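Capsid protein (Bocavirus gorilla/GBoV1/2009, PDB 7LNK) forms the T=1 icosahedral capsid of this parvovirus from sixty copies of itself. Local coordinates at residues 62-74 / 136-148. Residues are numbered along the deposited sequence; the frame is centred on the assembly and turned at random.
Sequences WTYFNFNQYSCHF and ASHPWDEDVMPDL
A chi1 of 63° puts Tyr64 CG between the backbone N and the carbonyl carbon, and the ring beyond it reaches Ala136 and Asp143 together. Ala136 CB sits almost directly over the centre of the ring face, a CH-pi contact 3.6 Å from the centroid. At the ring edge, the phenol OH donates to one carboxylate oxygen of Asp143 (Tyr64 OH to Asp143 OD2, 2.5 Å), with ring and carboxylate planes nearly perpendicular. Asn66 turns its amide toward Ser137, whose hydroxyl donates to the amide oxygen (Ser137 OG to Asn66 OD1, 2.8 Å) from above the carbonyl plane. The backbone of Asn66 is also engaged: Met145 N binds Asn66 O at 3.0 Å, and Val144 CA makes a CA-H...O contact with the same oxygen. Parvovirus capsid proteins are built on an eight-stranded jelly-roll beta-barrel; here the buried contact joins strand 62-65, paired antiparallel with strands 153-160 and 415-420, and the loop that follows it to the loop linking strands 123-128 and 153-160. A second subunit packs against the latter loop, where Lys261 of that subunit forms a salt bridge with Asp141. Met145 extends from its backbone and bends at chi3 (72°), which sets SD at the edge of the Phe67 ring, 4.0 Å from Phe67 CE1, in a Met-aromatic contact, and lays CE against Cys72 CB. Val144 CG2 meets Cys72 SG, while His73 NE2 donates to Phe67 O, linking back within the loop. Farther along, Ser71 OG donates to the syn side of Asp147 OD1 at 2.6 Å, somewhat out of the carboxylate plane.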
ATOM      1  N   TRP A  62    -102.630  23.684   3.968  1.00 18.64           N
ATOM      2  CA  TRP A  62    -101.635  22.659   4.214  1.00 18.64           C
ATOM      3  C   TRP A  62    -102.292  21.449   4.850  1.00 18.64           C
ATOM      4  O   TRP A  62    -103.280  21.557   5.576  1.00 18.64           O
ATOM      5  CB  TRP A  62    -100.521  23.151   5.138  1.00 17.25           C
ATOM      6  CG  TRP A  62     -99.558  24.127   4.552  1.00 17.25           C
ATOM      7  CD1 TRP A  62     -99.667  25.477   4.556  1.00 17.25           C
ATOM      8  CD2 TRP A  62     -98.289  23.830   3.969  1.00 17.25           C
ATOM      9  NE1 TRP A  62     -98.574  26.042   3.965  1.00 17.25           N
ATOM     10  CE2 TRP A  62     -97.707  25.052   3.602  1.00 17.25           C
ATOM     11  CE3 TRP A  62     -97.598  22.650   3.704  1.00 17.25           C
ATOM     12  CZ2 TRP A  62     -96.466  25.127   2.985  1.00 17.25           C
ATOM     13  CZ3 TRP A  62     -96.369  22.728   3.090  1.00 17.25           C
ATOM     14  CH2 TRP A  62     -95.816  23.955   2.735  1.00 17.25           C
ATOM     15  N   THR A  63    -101.712  20.291   4.573  1.00 18.56           N
ATOM     16  CA  THR A  63    -102.075  19.047   5.218  1.00 18.56           C
ATOM     17  C   THR A  63    -100.804  18.435   5.782  1.00 18.56           C
ATOM     18  O   THR A  63     -99.697  18.847   5.435  1.00 18.56           O
ATOM     19  CB  THR A  63    -102.768  18.089   4.252  1.00 18.96           C
ATOM     20  OG1 THR A  63    -101.915  17.828   3.136  1.00 18.96           O
ATOM     21  CG2 THR A  63    -104.052  18.684   3.749  1.00 18.96           C
ATOM     22  N   TYR A  64    -100.960  17.465   6.675  1.00 19.13           N
ATOM     23  CA  TYR A  64     -99.814  16.980   7.422  1.00 19.13           C
ATOM     24  C   TYR A  64     -99.946  15.497   7.720  1.00 19.13           C
ATOM     25  O   TYR A  64    -101.043  14.967   7.901  1.00 19.13           O
ATOM     26  CB  TYR A  64     -99.639  17.764   8.725  1.00 19.89           C
ATOM     27  CG  TYR A  64    -100.791  17.611   9.677  1.00 19.89           C
ATOM     28  CD1 TYR A  64    -100.787  16.628  10.646  1.00 19.89           C
ATOM     29  CD2 TYR A  64    -101.896  18.428   9.584  1.00 19.89           C
ATOM     30  CE1 TYR A  64    -101.834  16.480  11.499  1.00 19.89           C
ATOM     31  CE2 TYR A  64    -102.948  18.285  10.435  1.00 19.89           C
ATOM     32  CZ  TYR A  64    -102.914  17.311  11.389  1.00 19.89           C
ATOM     33  OH  TYR A  64    -103.970  17.170  12.247  1.00 19.89           O
ATOM     34  N   PHE A  65     -98.794  14.843   7.787  1.00 19.05           N
ATOM     35  CA  PHE A  65     -98.687  13.448   8.170  1.00 19.05           C
ATOM     36  C   PHE A  65     -98.667  13.319   9.683  1.00 19.05           C
ATOM     37  O   PHE A  65     -97.881  13.983  10.360  1.00 19.05           O
ATOM     38  CB  PHE A  65     -97.413  12.842   7.587  1.00 18.04           C
ATOM     39  CG  PHE A  65     -97.390  12.804   6.097  1.00 18.04           C
ATOM     40  CD1 PHE A  65     -97.923  11.738   5.414  1.00 18.04           C
ATOM     41  CD2 PHE A  65     -96.863  13.850   5.374  1.00 18.04           C
ATOM     42  CE1 PHE A  65     -97.916  11.702   4.050  1.00 18.04           C
ATOM     43  CE2 PHE A  65     -96.857  13.815   4.001  1.00 18.04           C
ATOM     44  CZ  PHE A  65     -97.382  12.737   3.343  1.00 18.04           C
ATOM     45  N   ASN A  66     -99.532  12.458  10.211  1.00 19.77           N
ATOM     46  CA  ASN A  66     -99.559  12.153  11.636  1.00 19.77           C
ATOM     47  C   ASN A  66     -99.292  10.673  11.835  1.00 19.77           C
ATOM     48  O   ASN A  66    -100.114   9.834  11.461  1.00 19.77           O
ATOM     49  CB  ASN A  66    -100.892  12.538  12.267  1.00 20.86           C
ATOM     50  CG  ASN A  66    -100.857  12.444  13.765  1.00 20.86           C
ATOM     51  OD1 ASN A  66     -99.812  12.619  14.380  1.00 20.86           O
ATOM     52  ND2 ASN A  66    -101.996  12.171  14.367  1.00 20.86           N
ATOM     53  N   PHE A  67     -98.144  10.355  12.418  1.00 19.17           N
ATOM     54  CA  PHE A  67     -97.761   8.979  12.685  1.00 19.17           C
ATOM     55  C   PHE A  67     -98.055   8.538  14.110  1.00 19.17           C
ATOM     56  O   PHE A  67     -97.667   7.435  14.493  1.00 19.17           O
ATOM     57  CB  PHE A  67     -96.290   8.766  12.350  1.00 18.37           C
ATOM     58  CG  PHE A  67     -95.992   8.965  10.910  1.00 18.37           C
ATOM     59  CD1 PHE A  67     -96.238   7.961  10.005  1.00 18.37           C
ATOM     60  CD2 PHE A  67     -95.495  10.164  10.456  1.00 18.37           C
ATOM     61  CE1 PHE A  67     -95.982   8.146   8.679  1.00 18.37           C
ATOM     62  CE2 PHE A  67     -95.236  10.351   9.136  1.00 18.37           C
ATOM     63  CZ  PHE A  67     -95.480   9.340   8.244  1.00 18.37           C
ATOM     64  N   ASN A  68     -98.705   9.369  14.923  1.00 19.82           N
ATOM     65  CA  ASN A  68     -98.739   9.052  16.344  1.00 19.82           C
ATOM     66  C   ASN A  68     -99.992   8.236  16.658  1.00 19.82           C
ATOM     67  O   ASN A  68    -101.077   8.751  16.924  1.00 19.82           O
ATOM     68  CB  ASN A  68     -98.721  10.363  17.113  1.00 19.80           C
ATOM     69  CG  ASN A  68     -98.564  10.184  18.581  1.00 19.80           C
ATOM     70  OD1 ASN A  68     -97.932   9.250  19.033  1.00 19.80           O
ATOM     71  ND2 ASN A  68     -99.148  11.091  19.348  1.00 19.80           N
ATOM     72  N   GLN A  69     -99.788   6.924  16.700  1.00 19.36           N
ATOM     73  CA  GLN A  69    -100.604   5.922  17.360  1.00 19.36           C
ATOM     74  C   GLN A  69     -99.759   4.659  17.391  1.00 19.36           C
ATOM     75  O   GLN A  69     -98.862   4.501  16.566  1.00 19.36           O
ATOM     76  CB  GLN A  69    -101.933   5.717  16.638  1.00 20.70           C
ATOM     77  CG  GLN A  69    -102.870   4.765  17.306  1.00 20.70           C
ATOM     78  CD  GLN A  69    -104.223   4.781  16.680  1.00 20.70           C
ATOM     79  OE1 GLN A  69    -104.523   5.637  15.869  1.00 20.70           O
ATOM     80  NE2 GLN A  69    -105.033   3.796  17.003  1.00 20.70           N
ATOM     81  N   TYR A  70    -100.068   3.733  18.292  1.00 19.29           N
ATOM     82  CA  TYR A  70     -99.328   2.478  18.220  1.00 19.29           C
ATOM     83  C   TYR A  70     -99.865   1.558  17.137  1.00 19.29           C
ATOM     84  O   TYR A  70     -99.098   0.812  16.524  1.00 19.29           O
ATOM     85  CB  TYR A  70     -99.320   1.758  19.562  1.00 18.95           C
ATOM     86  CG  TYR A  70     -98.468   2.419  20.601  1.00 18.95           C
ATOM     87  CD1 TYR A  70     -97.108   2.184  20.646  1.00 18.95           C
ATOM     88  CD2 TYR A  70     -99.019   3.233  21.563  1.00 18.95           C
ATOM     89  CE1 TYR A  70     -96.325   2.768  21.593  1.00 18.95           C
ATOM     90  CE2 TYR A  70     -98.241   3.818  22.513  1.00 18.95           C
ATOM     91  CZ  TYR A  70     -96.896   3.581  22.527  1.00 18.95           C
ATOM     92  OH  TYR A  70     -96.118   4.168  23.485  1.00 18.95           O
ATOM     93  N   SER A  71    -101.170   1.599  16.884  1.00 19.46           N
ATOM     94  CA  SER A  71    -101.765   0.626  15.982  1.00 19.46           C
ATOM     95  C   SER A  71    -101.292   0.816  14.554  1.00 19.46           C
ATOM     96  O   SER A  71    -101.339  -0.125  13.756  1.00 19.46           O
ATOM     97  CB  SER A  71    -103.282   0.711  16.052  1.00 20.48           C
ATOM     98  OG  SER A  71    -103.724   1.967  15.604  1.00 20.48           O
ATOM     99  N   CYS A  72    -100.830   2.011  14.205  1.00 18.70           N
ATOM    100  CA  CYS A  72    -100.394   2.231  12.835  1.00 18.70           C
ATOM    101  C   CYS A  72     -99.008   1.654  12.600  1.00 18.70           C
ATOM    102  O   CYS A  72     -98.638   1.364  11.461  1.00 18.70           O
ATOM    103  CB  CYS A  72    -100.437   3.720  12.497  1.00 19.95           C
ATOM    104  SG  CYS A  72     -99.523   4.813  13.570  1.00 19.95           S
ATOM    105  N   HIS A  73     -98.215   1.508  13.654  1.00 17.88           N
ATOM    106  CA  HIS A  73     -96.880   0.954  13.509  1.00 17.88           C
ATOM    107  C   HIS A  73     -96.777  -0.522  13.849  1.00 17.88           C
ATOM    108  O   HIS A  73     -95.726  -1.114  13.615  1.00 17.88           O
ATOM    109  CB  HIS A  73     -95.913   1.744  14.380  1.00 18.13           C
ATOM    110  CG  HIS A  73     -95.910   3.203  14.076  1.00 18.13           C
ATOM    111  ND1 HIS A  73     -95.417   3.714  12.899  1.00 18.13           N
ATOM    112  CD2 HIS A  73     -96.371   4.259  14.782  1.00 18.13           C
ATOM    113  CE1 HIS A  73     -95.561   5.025  12.898  1.00 18.13           C
ATOM    114  NE2 HIS A  73     -96.135   5.380  14.029  1.00 18.13           N
ATOM    115  N   PHE A  74     -97.834  -1.142  14.349  1.00 18.26           N
ATOM    116  CA  PHE A  74     -97.789  -2.532  14.775  1.00 18.26           C
ATOM    117  C   PHE A  74     -99.030  -3.250  14.291  1.00 18.26           C
ATOM    118  O   PHE A  74    -100.148  -2.779  14.505  1.00 18.26           O
ATOM    119  CB  PHE A  74     -97.715  -2.686  16.298  1.00 17.39           C
ATOM    120  CG  PHE A  74     -96.415  -2.268  16.905  1.00 17.39           C
ATOM    121  CD1 PHE A  74     -95.365  -3.153  16.982  1.00 17.39           C
ATOM    122  CD2 PHE A  74     -96.245  -0.999  17.409  1.00 17.39           C
ATOM    123  CE1 PHE A  74     -94.178  -2.779  17.545  1.00 17.39           C
ATOM    124  CE2 PHE A  74     -95.056  -0.623  17.968  1.00 17.39           C
ATOM    125  CZ  PHE A  74     -94.024  -1.510  18.038  1.00 17.39           C
ATOM    126  N   ALA A 136     -99.156  20.526  14.774  1.00 21.66           N
ATOM    127  CA  ALA A 136    -100.330  20.055  14.056  1.00 21.66           C
ATOM    128  C   ALA A 136    -101.048  18.970  14.834  1.00 21.66           C
ATOM    129  O   ALA A 136    -102.256  19.053  15.075  1.00 21.66           O
ATOM    130  CB  ALA A 136     -99.921  19.544  12.681  1.00 19.70           C
ATOM    131  N   SER A 137    -100.310  17.950  15.247  1.00 22.31           N
ATOM    132  CA  SER A 137    -100.900  16.769  15.844  1.00 22.31           C
ATOM    133  C   SER A 137    -101.263  17.012  17.298  1.00 22.31           C
ATOM    134  O   SER A 137    -100.674  17.850  17.983  1.00 22.31           O
ATOM    135  CB  SER A 137     -99.935  15.593  15.741  1.00 23.33           C
ATOM    136  OG  SER A 137    -100.465  14.442  16.369  1.00 23.33           O
ATOM    137  N   HIS A 138    -102.258  16.267  17.756  1.00 22.82           N
ATOM    138  CA  HIS A 138    -102.665  16.201  19.144  1.00 22.82           C
ATOM    139  C   HIS A 138    -103.065  14.767  19.432  1.00 22.82           C
ATOM    140  O   HIS A 138    -103.547  14.067  18.537  1.00 22.82           O
ATOM    141  CB  HIS A 138    -103.827  17.158  19.437  1.00 23.50           C
ATOM    142  CG  HIS A 138    -104.207  17.226  20.879  1.00 23.50           C
ATOM    143  ND1 HIS A 138    -105.113  16.362  21.451  1.00 23.50           N
ATOM    144  CD2 HIS A 138    -103.759  18.016  21.880  1.00 23.50           C
ATOM    145  CE1 HIS A 138    -105.237  16.645  22.734  1.00 23.50           C
ATOM    146  NE2 HIS A 138    -104.423  17.641  23.020  1.00 23.50           N
ATOM    147  N   PRO A 139    -102.830  14.288  20.648  1.00 22.95           N
ATOM    148  CA  PRO A 139    -103.190  12.909  20.972  1.00 22.95           C
ATOM    149  C   PRO A 139    -104.652  12.614  20.689  1.00 22.95           C
ATOM    150  O   PRO A 139    -105.520  13.476  20.822  1.00 22.95           O
ATOM    151  CB  PRO A 139    -102.876  12.815  22.463  1.00 22.75           C
ATOM    152  CG  PRO A 139    -101.798  13.769  22.651  1.00 22.75           C
ATOM    153  CD  PRO A 139    -102.012  14.894  21.707  1.00 22.75           C
ATOM    154  N   TRP A 140    -104.907  11.373  20.289  1.00 23.20           N
ATOM    155  CA  TRP A 140    -106.215  10.790  20.024  1.00 23.20           C
ATOM    156  C   TRP A 140    -106.920  11.421  18.836  1.00 23.20           C
ATOM    157  O   TRP A 140    -108.147  11.375  18.762  1.00 23.20           O
ATOM    158  CB  TRP A 140    -107.129  10.881  21.246  1.00 22.84           C
ATOM    159  CG  TRP A 140    -106.618  10.125  22.413  1.00 22.84           C
ATOM    160  CD1 TRP A 140    -105.919  10.627  23.462  1.00 22.84           C
ATOM    161  CD2 TRP A 140    -106.728   8.722  22.640  1.00 22.84           C
ATOM    162  NE1 TRP A 140    -105.603   9.631  24.341  1.00 22.84           N
ATOM    163  CE2 TRP A 140    -106.087   8.447  23.857  1.00 22.84           C
ATOM    164  CE3 TRP A 140    -107.315   7.671  21.936  1.00 22.84           C
ATOM    165  CZ2 TRP A 140    -106.013   7.169  24.384  1.00 22.84           C
ATOM    166  CZ3 TRP A 140    -107.235   6.403  22.463  1.00 22.84           C
ATOM    167  CH2 TRP A 140    -106.592   6.163  23.671  1.00 22.84           C
ATOM    168  N   ASP A 141    -106.182  12.009  17.903  1.00 23.55           N
ATOM    169  CA  ASP A 141    -106.782  12.514  16.681  1.00 23.55           C
ATOM    170  C   ASP A 141    -107.004  11.387  15.685  1.00 23.55           C
ATOM    171  O   ASP A 141    -106.310  10.370  15.699  1.00 23.55           O
ATOM    172  CB  ASP A 141    -105.901  13.589  16.055  1.00 24.00           C
ATOM    173  CG  ASP A 141    -105.916  14.874  16.835  1.00 24.00           C
ATOM    174  OD1 ASP A 141    -106.798  15.028  17.703  1.00 24.00           O
ATOM    175  OD2 ASP A 141    -105.058  15.738  16.569  1.00 24.00           O
ATOM    176  N   GLU A 142    -107.975  11.584  14.804  1.00 23.74           N
ATOM    177  CA  GLU A 142    -108.270  10.617  13.760  1.00 23.74           C
ATOM    178  C   GLU A 142    -107.465  10.847  12.492  1.00 23.74           C
ATOM    179  O   GLU A 142    -107.669  10.135  11.507  1.00 23.74           O
ATOM    180  CB  GLU A 142    -109.760  10.637  13.434  1.00 26.33           C
ATOM    181  CG  GLU A 142    -110.611  10.130  14.560  1.00 26.33           C
ATOM    182  CD  GLU A 142    -112.080  10.187  14.249  1.00 26.33           C
ATOM    183  OE1 GLU A 142    -112.450  10.799  13.230  1.00 26.33           O
ATOM    184  OE2 GLU A 142    -112.868   9.614  15.023  1.00 26.33           O
ATOM    185  N   ASP A 143    -106.569  11.824  12.491  1.00 22.40           N
ATOM    186  CA  ASP A 143    -105.713  12.112  11.352  1.00 22.40           C
ATOM    187  C   ASP A 143    -104.612  11.081  11.152  1.00 22.40           C
ATOM    188  O   ASP A 143    -103.874  11.168  10.171  1.00 22.40           O
ATOM    189  CB  ASP A 143    -105.119  13.515  11.500  1.00 22.80           C
ATOM    190  CG  ASP A 143    -104.273  13.670  12.746  1.00 22.80           C
ATOM    191  OD1 ASP A 143    -103.990  12.664  13.416  1.00 22.80           O
ATOM    192  OD2 ASP A 143    -103.891  14.812  13.063  1.00 22.80           O
ATOM    193  N   VAL A 144    -104.484  10.119  12.056  1.00 21.05           N
ATOM    194  CA  VAL A 144    -103.316   9.257  12.091  1.00 21.05           C
ATOM    195  C   VAL A 144    -103.333   8.271  10.924  1.00 21.05           C
ATOM    196  O   VAL A 144    -104.381   7.983  10.332  1.00 21.05           O
ATOM    197  CB  VAL A 144    -103.291   8.542  13.453  1.00 20.61           C
ATOM    198  CG1 VAL A 144    -104.487   7.633  13.564  1.00 20.61           C
ATOM    199  CG2 VAL A 144    -101.997   7.802  13.683  1.00 20.61           C
ATOM    200  N   MET A 145    -102.151   7.761  10.587  1.00 20.24           N
ATOM    201  CA  MET A 145    -101.979   6.765   9.542  1.00 20.24           C
ATOM    202  C   MET A 145    -102.883   5.558   9.785  1.00 20.24           C
ATOM    203  O   MET A 145    -103.122   5.177  10.932  1.00 20.24           O
ATOM    204  CB  MET A 145    -100.511   6.346   9.492  1.00 20.13           C
ATOM    205  CG  MET A 145    -100.178   5.242   8.540  1.00 20.13           C
ATOM    206  SD  MET A 145     -98.415   4.925   8.360  1.00 20.13           S
ATOM    207  CE  MET A 145     -98.004   4.157   9.912  1.00 20.13           C
ATOM    208  N   PRO A 146    -103.415   4.943   8.727  1.00 19.56           N
ATOM    209  CA  PRO A 146    -104.361   3.848   8.926  1.00 19.56           C
ATOM    210  C   PRO A 146    -103.668   2.625   9.490  1.00 19.56           C
ATOM    211  O   PRO A 146    -102.446   2.492   9.431  1.00 19.56           O
ATOM    212  CB  PRO A 146    -104.885   3.584   7.513  1.00 19.16           C
ATOM    213  CG  PRO A 146    -104.654   4.843   6.801  1.00 19.16           C
ATOM    214  CD  PRO A 146    -103.312   5.251   7.298  1.00 19.16           C
ATOM    215  N   ASP A 147    -104.473   1.727  10.049  1.00 19.62           N
ATOM    216  CA  ASP A 147    -103.934   0.468  10.537  1.00 19.62           C
ATOM    217  C   ASP A 147    -103.702  -0.501   9.391  1.00 19.62           C
ATOM    218  O   ASP A 147    -102.662  -1.162   9.331  1.00 19.62           O
ATOM    219  CB  ASP A 147    -104.880  -0.132  11.567  1.00 20.54           C
ATOM    220  CG  ASP A 147    -104.931   0.674  12.835  1.00 20.54           C
ATOM    221  OD1 ASP A 147    -104.039   1.521  13.024  1.00 20.54           O
ATOM    222  OD2 ASP A 147    -105.859   0.466  13.643  1.00 20.54           O
ATOM    223  N   LEU A 148    -104.633  -0.574   8.467  1.00 19.34           N
ATOM    224  CA  LEU A 148    -104.507  -1.527   7.381  1.00 19.34           C
ATOM    225  C   LEU A 148    -103.605  -0.952   6.304  1.00 19.34           C
ATOM    226  O   LEU A 148    -103.884   0.130   5.786  1.00 19.34           O
ATOM    227  CB  LEU A 148    -105.867  -1.850   6.799  1.00 20.00           C
ATOM    228  CG  LEU A 148    -106.848  -2.452   7.795  1.00 20.00           C
ATOM    229  CD1 LEU A 148    -108.188  -2.684   7.144  1.00 20.00           C
ATOM    230  CD2 LEU A 148    -106.296  -3.709   8.363  1.00 20.00           C
TER